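Local coordinates for protein C-1-tetrahydrofolate synthase, cytoplasmic, putative (Trypanosoma brucei, PDB 4CJX) that probably oxidises methylenetetrahydrofolate with NADP(+) and then hydrolyses the methenyl product, two successive steps of one-carbon metabolism, at residues 79-84 with 303-308; 168-173 with 297-302; 218-223 with 245-250. One frame throughout, in Å; residues are numbered along the deposited sequence.

Interaction 1 (79-84 with 303-308); sequences KAAAAC and MLLKNT
Two helices approach each other where Ala81 faces Leu305, their CA atoms 6.6 Å apart: the last turn of helix 68-83, running out at Cys84, lies against the middle of the long C-terminal helix 296-316. Leu305 carries the whole contact from its side, and the fork of its side chain divides the work. CD1 enters between Ala80 and Cys84, residues one helical turn apart, reaching the Ala80 methyl CB at 3.7 Å and the Cys84 sulfur SG at 3.9 Å. CD2 lies alongside Ala81, 3.9 Å from Ala81 CB and just as close to its CA, so this branch rests on the backbone as much as on the methyl. With chi1 at -59° the leucine's CG stands beside its own backbone N and anti to the carbonyl carbon, and an extended chi2 then carries CD1 out to meet Ala80. Small residues at 80 and 81 let a single leucine come this near to the main chain of its partner.

In the two-domain FolD fold the last helix leaves the nucleotide-binding domain and returns along the catalytic one, and here helix 296-316 lies against helix 68-83 of the catalytic domain. Helix 30-51 packs beside both, with Gln38 and Thr42 touching Cys84, and Leu41 touching Leu305.

One turn further along, the hydroxyl of Thr308 is tied back to its own helix. Its OG1 donates to Leu304 O at 2.7 Å, tilted 32° out of the carbonyl plane, while Thr308 N bonds to the same oxygen from the opposite face. Two donors thus grip that carbonyl, and the OG1 also bonds with Ser117 OG, which links the helix to strand 117-120.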
# COMPACT_ATOMS: atom_id res chain seq x y z
N LYS B 79 2.10 23.90 20.06
CA LYS B 79 1.47 25.20 20.06
C LYS B 79 0.05 25.13 19.52
O LYS B 79 -0.88 25.68 20.11
CB LYS B 79 2.31 26.18 19.23
CG LYS B 79 2.54 27.51 19.89
CD LYS B 79 2.86 28.61 18.88
CE LYS B 79 1.61 28.99 18.11
NZ LYS B 79 1.78 30.21 17.27
N ALA B 80 -0.12 24.49 18.38
CA ALA B 80 -1.46 24.31 17.80
C ALA B 80 -2.39 23.56 18.78
O ALA B 80 -3.51 23.99 19.05
CB ALA B 80 -1.37 23.55 16.51
N ALA B 81 -1.89 22.45 19.32
CA ALA B 81 -2.62 21.62 20.26
C ALA B 81 -3.05 22.42 21.49
O ALA B 81 -4.22 22.40 21.89
CB ALA B 81 -1.74 20.44 20.67
N ALA B 82 -2.11 23.17 22.05
CA ALA B 82 -2.43 24.02 23.18
C ALA B 82 -3.51 25.03 22.81
O ALA B 82 -4.44 25.25 23.59
CB ALA B 82 -1.19 24.70 23.71
N ALA B 83 -3.42 25.63 21.63
CA ALA B 83 -4.41 26.63 21.20
C ALA B 83 -5.82 26.05 21.00
O ALA B 83 -6.82 26.76 21.23
CB ALA B 83 -3.95 27.33 19.94
N CYS B 84 -5.91 24.78 20.61
CA CYS B 84 -7.22 24.15 20.40
C CYS B 84 -7.85 23.53 21.68
O CYS B 84 -8.94 22.95 21.64
CB CYS B 84 -7.14 23.14 19.26
SG CYS B 84 -6.72 23.93 17.66
N MET B 303 -4.17 18.28 10.61
CA MET B 303 -4.67 16.91 10.47
C MET B 303 -4.28 16.01 11.65
O MET B 303 -5.02 15.07 11.97
CB MET B 303 -4.19 16.28 9.16
CG MET B 303 -4.72 16.96 7.89
SD MET B 303 -6.51 17.16 7.86
CE MET B 303 -6.70 18.82 8.45
N LEU B 304 -3.14 16.28 12.28
CA LEU B 304 -2.73 15.54 13.46
C LEU B 304 -3.71 15.82 14.59
O LEU B 304 -4.09 14.92 15.32
CB LEU B 304 -1.31 15.92 13.90
CG LEU B 304 -0.90 15.55 15.33
CD1 LEU B 304 -0.88 14.04 15.52
CD2 LEU B 304 0.46 16.14 15.69
N LEU B 305 -4.12 17.09 14.70
CA LEU B 305 -5.09 17.51 15.72
C LEU B 305 -6.47 16.88 15.43
O LEU B 305 -7.19 16.49 16.35
CB LEU B 305 -5.18 19.03 15.77
CG LEU B 305 -3.89 19.79 16.08
CD1 LEU B 305 -4.20 21.25 16.34
CD2 LEU B 305 -3.14 19.21 17.27
N LYS B 306 -6.83 16.80 14.15
CA LYS B 306 -8.07 16.15 13.74
C LYS B 306 -8.07 14.64 14.12
O LYS B 306 -8.99 14.18 14.80
CB LYS B 306 -8.32 16.39 12.24
CG LYS B 306 -9.73 16.01 11.80
CD LYS B 306 -10.02 16.49 10.39
CE LYS B 306 -11.46 16.19 9.97
NZ LYS B 306 -11.56 16.06 8.48
N ASN B 307 -7.04 13.91 13.72
CA ASN B 307 -6.89 12.51 14.09
C ASN B 307 -7.03 12.33 15.60
O ASN B 307 -7.74 11.44 16.08
CB ASN B 307 -5.53 11.94 13.67
CG ASN B 307 -5.40 11.74 12.17
OD1 ASN B 307 -6.29 12.08 11.41
ND2 ASN B 307 -4.26 11.20 11.75
N THR B 308 -6.36 13.20 16.34
CA THR B 308 -6.33 13.13 17.79
C THR B 308 -7.72 13.36 18.41
O THR B 308 -8.13 12.63 19.33
CB THR B 308 -5.30 14.15 18.34
OG1 THR B 308 -3.99 13.85 17.79
CG2 THR B 308 -5.28 14.13 19.84

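Interaction 2 (168-173 with 297-302). With 9L9 ((2S)-2-[[4-[[2,4-bis(azanyl)-6-oxidanylidene-1H-pyrimidin-5-yl]carbamoylamino]phenyl]carbonylamino]pentanedioic acid), chain G.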
# COMPACT_ATOMS: atom_id res chain seq x y z
N ALA B 168 -0.46 12.90 4.21
CA ALA B 168 -1.36 12.40 3.16
C ALA B 168 -2.71 13.03 3.32
O ALA B 168 -3.32 13.49 2.35
CB ALA B 168 -1.48 10.90 3.23
N SER B 169 -3.18 13.07 4.55
CA SER B 169 -4.45 13.68 4.83
C SER B 169 -4.53 15.18 4.43
O SER B 169 -5.56 15.64 3.92
CB SER B 169 -4.70 13.53 6.30
OG SER B 169 -6.01 13.86 6.57
N ALA B 170 -3.46 15.92 4.71
CA ALA B 170 -3.36 17.33 4.38
C ALA B 170 -3.43 17.53 2.86
O ALA B 170 -4.07 18.46 2.42
CB ALA B 170 -2.06 17.90 4.92
N VAL B 171 -2.79 16.66 2.08
CA VAL B 171 -2.84 16.74 0.63
C VAL B 171 -4.26 16.60 0.16
O VAL B 171 -4.73 17.39 -0.69
CB VAL B 171 -1.98 15.65 -0.05
CG1 VAL B 171 -2.30 15.56 -1.52
CG2 VAL B 171 -0.50 15.94 0.14
N MET B 172 -4.96 15.60 0.69
CA MET B 172 -6.33 15.35 0.27
C MET B 172 -7.21 16.53 0.67
O MET B 172 -8.09 16.94 -0.09
CB MET B 172 -6.87 14.01 0.85
CG MET B 172 -6.16 12.75 0.37
SD MET B 172 -5.86 12.67 -1.40
CE MET B 172 -7.47 12.25 -2.06
N GLU B 173 -6.94 17.11 1.84
CA GLU B 173 -7.69 18.29 2.28
C GLU B 173 -7.44 19.51 1.37
O GLU B 173 -8.36 20.28 1.09
CB GLU B 173 -7.34 18.61 3.74
CG GLU B 173 -7.93 19.90 4.29
CD GLU B 173 -9.45 19.88 4.47
OE1 GLU B 173 -10.09 18.80 4.45
OE2 GLU B 173 -10.01 20.98 4.62
N GLY B 297 2.38 22.13 4.96
CA GLY B 297 2.89 22.02 6.29
C GLY B 297 1.92 22.39 7.42
O GLY B 297 1.75 21.63 8.38
N PRO B 298 1.31 23.58 7.32
CA PRO B 298 0.41 23.94 8.40
C PRO B 298 -0.80 23.00 8.47
O PRO B 298 -1.26 22.67 9.58
CB PRO B 298 0.00 25.39 8.08
CG PRO B 298 1.09 25.87 7.16
CD PRO B 298 1.53 24.69 6.37
N VAL B 299 -1.27 22.55 7.31
CA VAL B 299 -2.40 21.63 7.26
C VAL B 299 -2.03 20.24 7.79
O VAL B 299 -2.85 19.59 8.44
CB VAL B 299 -3.05 21.56 5.87
CG1 VAL B 299 -4.29 20.67 5.88
CG2 VAL B 299 -3.45 22.97 5.44
N THR B 300 -0.80 19.80 7.57
CA THR B 300 -0.30 18.60 8.20
C THR B 300 -0.44 18.63 9.74
O THR B 300 -0.88 17.65 10.34
CB THR B 300 1.16 18.34 7.79
OG1 THR B 300 1.20 18.08 6.39
CG2 THR B 300 1.74 17.14 8.53
N VAL B 301 -0.09 19.76 10.35
CA VAL B 301 -0.28 19.93 11.79
C VAL B 301 -1.76 19.84 12.17
O VAL B 301 -2.11 19.20 13.17
CB VAL B 301 0.29 21.27 12.31
CG1 VAL B 301 -0.03 21.48 13.78
CG2 VAL B 301 1.79 21.35 12.07
N SER B 302 -2.62 20.48 11.37
CA SER B 302 -4.06 20.48 11.62
C SER B 302 -4.67 19.09 11.53
O SER B 302 -5.60 18.76 12.27
CB SER B 302 -4.78 21.42 10.64
OG SER B 302 -4.33 22.75 10.82
N2A 9L9 G . 6.07 11.22 13.27
N1 9L9 G . 7.23 12.66 11.71
C2 9L9 G . 6.04 12.27 12.24
N3 9L9 G . 4.82 12.80 11.84
C4 9L9 G . 4.96 13.79 10.85
O4A 9L9 G . 3.88 14.24 10.50
N5A 9L9 G . 6.23 15.30 9.42
C5 9L9 G . 6.17 14.21 10.27
C6 9L9 G . 7.29 13.62 10.76
N7 9L9 G . 8.60 14.00 10.22
O8A 9L9 G . 5.52 16.84 10.94
N9 9L9 G . 6.12 17.50 8.87
C1B 9L9 G . 5.86 18.84 8.97
C2B 9L9 G . 6.34 19.66 7.93
C3B 9L9 G . 6.14 21.04 7.94
C4B 9L9 G . 5.46 21.66 8.99
C5B 9L9 G . 4.93 20.83 10.00
C6B 9L9 G . 5.14 19.45 10.00
C7B 9L9 G . 5.19 23.16 8.95
O7B 9L9 G . 4.19 23.55 9.50
CAW 9L9 G . 5.96 16.56 9.84
N 9L9 G . 5.96 24.02 8.26
CA 9L9 G . 5.70 25.44 8.09
C 9L9 G . 5.17 25.65 6.69
OXT 9L9 G . 5.47 24.79 5.84
CB 9L9 G . 6.91 26.33 8.18
CG 9L9 G . 7.99 25.72 9.07
CD 9L9 G . 8.97 26.80 9.43
OE1 9L9 G . 8.54 27.80 9.99
OE2 9L9 G . 10.16 26.64 9.15
O 9L9 G . 4.49 26.66 6.39
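Ala170 pushes its methyl into helix 296-316 at Val299 and Thr300. The CB lies 3.7 Å from Val299 CG1 and 3.5 Å from the backbone N of Thr300, so it presses on the main chain as well as on a side chain. Thr300 OG1 is also near, 3.6 Å from Ala170 CB, but its hydrogen bond goes to Val296 O in its own helix. Glu173, a turn after Ala170, adds its aliphatic part: CG meets Val299 CG1 at 4.0 Å, the two side chains crossing at about a right angle. Val299 can serve both because its CG1 is anti to the backbone N (chi1 -175°).

The carboxylate of Glu173 bends aside and forms a salt bridge with Arg176, while Met303 and Val296 also pack on Ala170. With the small Ala170 at the crossing, the helix axes pass 8.1 Å apart at 114°, and the CA atoms of Ala170 and Thr300 are separated by 5.1 Å.

Helix 296-316 has another side, which lines the inhibitor pocket. Pro298 CD lies 3.6 Å from the carboxylate oxygen O of 9L9, and Val301 CG2 meets the phenyl carbon C5B at 3.8 Å. Gly297, having no side chain, lets the same carboxylate settle near the start of the helix, whose N-terminal end would be expected to suit a negative charge. Lys77, Asp144 and the backbone oxygens of Val120 and Leu122 hydrogen-bond the inhibitor as well.

Between helices 166-178 and 296-316 themselves no hydrogen bond forms in this contact. They are joined by carbon packing, with the nearby polar ends of Thr300 and Glu173 engaged by other partners, so the wall of the pocket is backed by a close, mainly apolar interface.

Interaction 3 (218-223 with 245-250); sequences TPLCDI and GEWIKL
Trp247 directs its indole at the first turn of helix 220-228, and the far end of the six-membered ring does the touching. Two aliphatic side chains receive it, each meeting different ring carbons. Leu220 crosses the indole at about a right angle: its branch point CG comes to 3.8 Å from Trp247 CH2, while CD1 reaches CH2 and CD2 reaches the adjoining CZ2, so both branches come to that corner of the ring from one side of its plane. Ile223 approaches obliquely and with a single atom, its CG2 lying 3.6 Å from Trp247 CZ3.

The torsions explain how the groups arrive. Leu220 has its CG roughly anti to the backbone N (chi1 -154°), which swings the fork over to the ring although the side chain sets out across the line of contact. The tryptophan's CG lies beside its own N at chi1 -57°, and the long indole spans a backbone gap of 8.9 Å between the CA atoms of Ile223 and Trp247. The helical turn presenting the two side chains starts at Pro219, the N-cap residue, whose O accepts a bond from Ile223 N at 3.1 Å. Leu220 remains exposed, whereas Ile223 and the tryptophan are buried.

Ala224, Val227 and Arg228 extend the bed for the indole along the same helix. In this Rossmann-type domain, helix 220-228 follows strand 210-214 and the NADP(+)-binding residue Ser216. Trp247 comes from the 3-10 turn between strands 232-235 and 253-256, while Thr218 and Pro219 at the helix start pack on Thr210 and Gly184 of the second subunit.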
# COMPACT_ATOMS: atom_id res chain seq x y z
N THR B 218 14.48 8.93 -10.17
CA THR B 218 13.94 8.34 -11.39
C THR B 218 14.51 9.10 -12.61
O THR B 218 14.65 10.30 -12.55
CB THR B 218 12.41 8.44 -11.37
OG1 THR B 218 11.89 7.66 -10.29
CG2 THR B 218 11.77 8.00 -12.70
N PRO B 219 14.84 8.39 -13.72
CA PRO B 219 15.36 9.15 -14.86
C PRO B 219 14.49 10.38 -15.22
O PRO B 219 13.26 10.31 -15.30
CB PRO B 219 15.40 8.13 -15.97
CG PRO B 219 15.66 6.86 -15.25
CD PRO B 219 14.77 6.96 -14.03
N LEU B 220 15.16 11.50 -15.38
CA LEU B 220 14.51 12.78 -15.56
C LEU B 220 13.62 12.85 -16.77
O LEU B 220 12.61 13.52 -16.73
CB LEU B 220 15.57 13.87 -15.70
CG LEU B 220 14.99 15.21 -15.26
CD1 LEU B 220 15.05 15.28 -13.74
CD2 LEU B 220 15.76 16.32 -15.94
N CYS B 221 14.02 12.19 -17.85
CA CYS B 221 13.22 12.17 -19.06
C CYS B 221 11.84 11.52 -18.80
O CYS B 221 10.84 11.99 -19.35
CB CYS B 221 13.96 11.49 -20.20
SG CYS B 221 14.37 9.75 -19.94
N ASP B 222 11.82 10.50 -17.94
CA ASP B 222 10.58 9.84 -17.56
C ASP B 222 9.73 10.74 -16.65
O ASP B 222 8.53 10.85 -16.82
CB ASP B 222 10.88 8.52 -16.82
CG ASP B 222 11.49 7.47 -17.71
OD1 ASP B 222 11.37 7.58 -18.94
OD2 ASP B 222 12.07 6.49 -17.18
N ILE B 223 10.36 11.40 -15.69
CA ILE B 223 9.63 12.23 -14.76
C ILE B 223 8.95 13.34 -15.59
O ILE B 223 7.75 13.63 -15.44
CB ILE B 223 10.56 12.85 -13.69
CG1 ILE B 223 11.16 11.78 -12.78
CG2 ILE B 223 9.83 13.90 -12.87
CD1 ILE B 223 12.09 12.34 -11.71
N GLY B 245 8.92 23.85 -13.71
CA GLY B 245 7.68 24.50 -14.06
C GLY B 245 7.14 24.22 -15.44
O GLY B 245 5.91 24.15 -15.64
N GLU B 246 8.05 24.06 -16.40
CA GLU B 246 7.68 23.93 -17.80
C GLU B 246 7.14 22.54 -18.09
O GLU B 246 6.57 22.31 -19.12
CB GLU B 246 8.85 24.25 -18.74
CG GLU B 246 10.15 23.49 -18.43
CD GLU B 246 11.10 24.21 -17.44
OE1 GLU B 246 10.66 25.04 -16.57
OE2 GLU B 246 12.33 23.91 -17.53
N TRP B 247 7.34 21.59 -17.18
CA TRP B 247 6.70 20.28 -17.34
C TRP B 247 5.23 20.30 -16.97
O TRP B 247 4.47 19.42 -17.33
CB TRP B 247 7.38 19.25 -16.47
CG TRP B 247 8.83 19.08 -16.69
CD1 TRP B 247 9.58 19.46 -17.79
CD2 TRP B 247 9.72 18.42 -15.82
NE1 TRP B 247 10.88 19.10 -17.61
CE2 TRP B 247 11.00 18.47 -16.40
CE3 TRP B 247 9.57 17.79 -14.57
CZ2 TRP B 247 12.11 17.91 -15.80
CZ3 TRP B 247 10.66 17.24 -13.98
CH2 TRP B 247 11.92 17.29 -14.59
N ILE B 248 4.80 21.30 -16.21
CA ILE B 248 3.46 21.26 -15.64
C ILE B 248 2.44 21.39 -16.75
O ILE B 248 2.56 22.30 -17.55
CB ILE B 248 3.25 22.40 -14.62
CG1 ILE B 248 4.24 22.29 -13.46
CG2 ILE B 248 1.80 22.42 -14.11
CD1 ILE B 248 4.12 21.04 -12.62
N LYS B 249 1.45 20.50 -16.76
CA LYS B 249 0.37 20.54 -17.73
C LYS B 249 -0.53 21.73 -17.45
O LYS B 249 -0.90 22.00 -16.28
CB LYS B 249 -0.46 19.24 -17.66
CG LYS B 249 -1.65 19.18 -18.63
CD LYS B 249 -2.45 17.92 -18.41
CE LYS B 249 -3.72 17.94 -19.23
NZ LYS B 249 -4.27 16.56 -19.28
N LEU B 250 -0.91 22.43 -18.51
CA LEU B 250 -1.69 23.65 -18.37
C LEU B 250 -3.00 23.31 -17.66
O LEU B 250 -3.72 22.42 -18.07
CB LEU B 250 -1.96 24.30 -19.75
CG LEU B 250 -0.70 24.69 -20.55
CD1 LEU B 250 -0.99 25.09 -21.98
CD2 LEU B 250 -0.01 25.82 -19.83

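In the fold
From the N terminus, helix 68-83 opens the longest loop, which interaction 1 closes 219 residues later on helix 296-316. Helix 166-178 opens a second, closed by interaction 2 a little earlier on that same final helix and therefore nested in the first. Interaction 3 is nested inside both, a short closure of 22 residues from helix 220-228 to the turn before strand 253-256. Interactions 1 and 2 touch directly, through Met303 on Ala170 and Ala80 on Val301, making helix 296-316 the shared spine between the domains. Interaction 3 stands apart, its centre 25 Å from that of interaction 2, and joins helix 220-228 to the turn that leads into strand 253-256, within the nucleotide-binding domain.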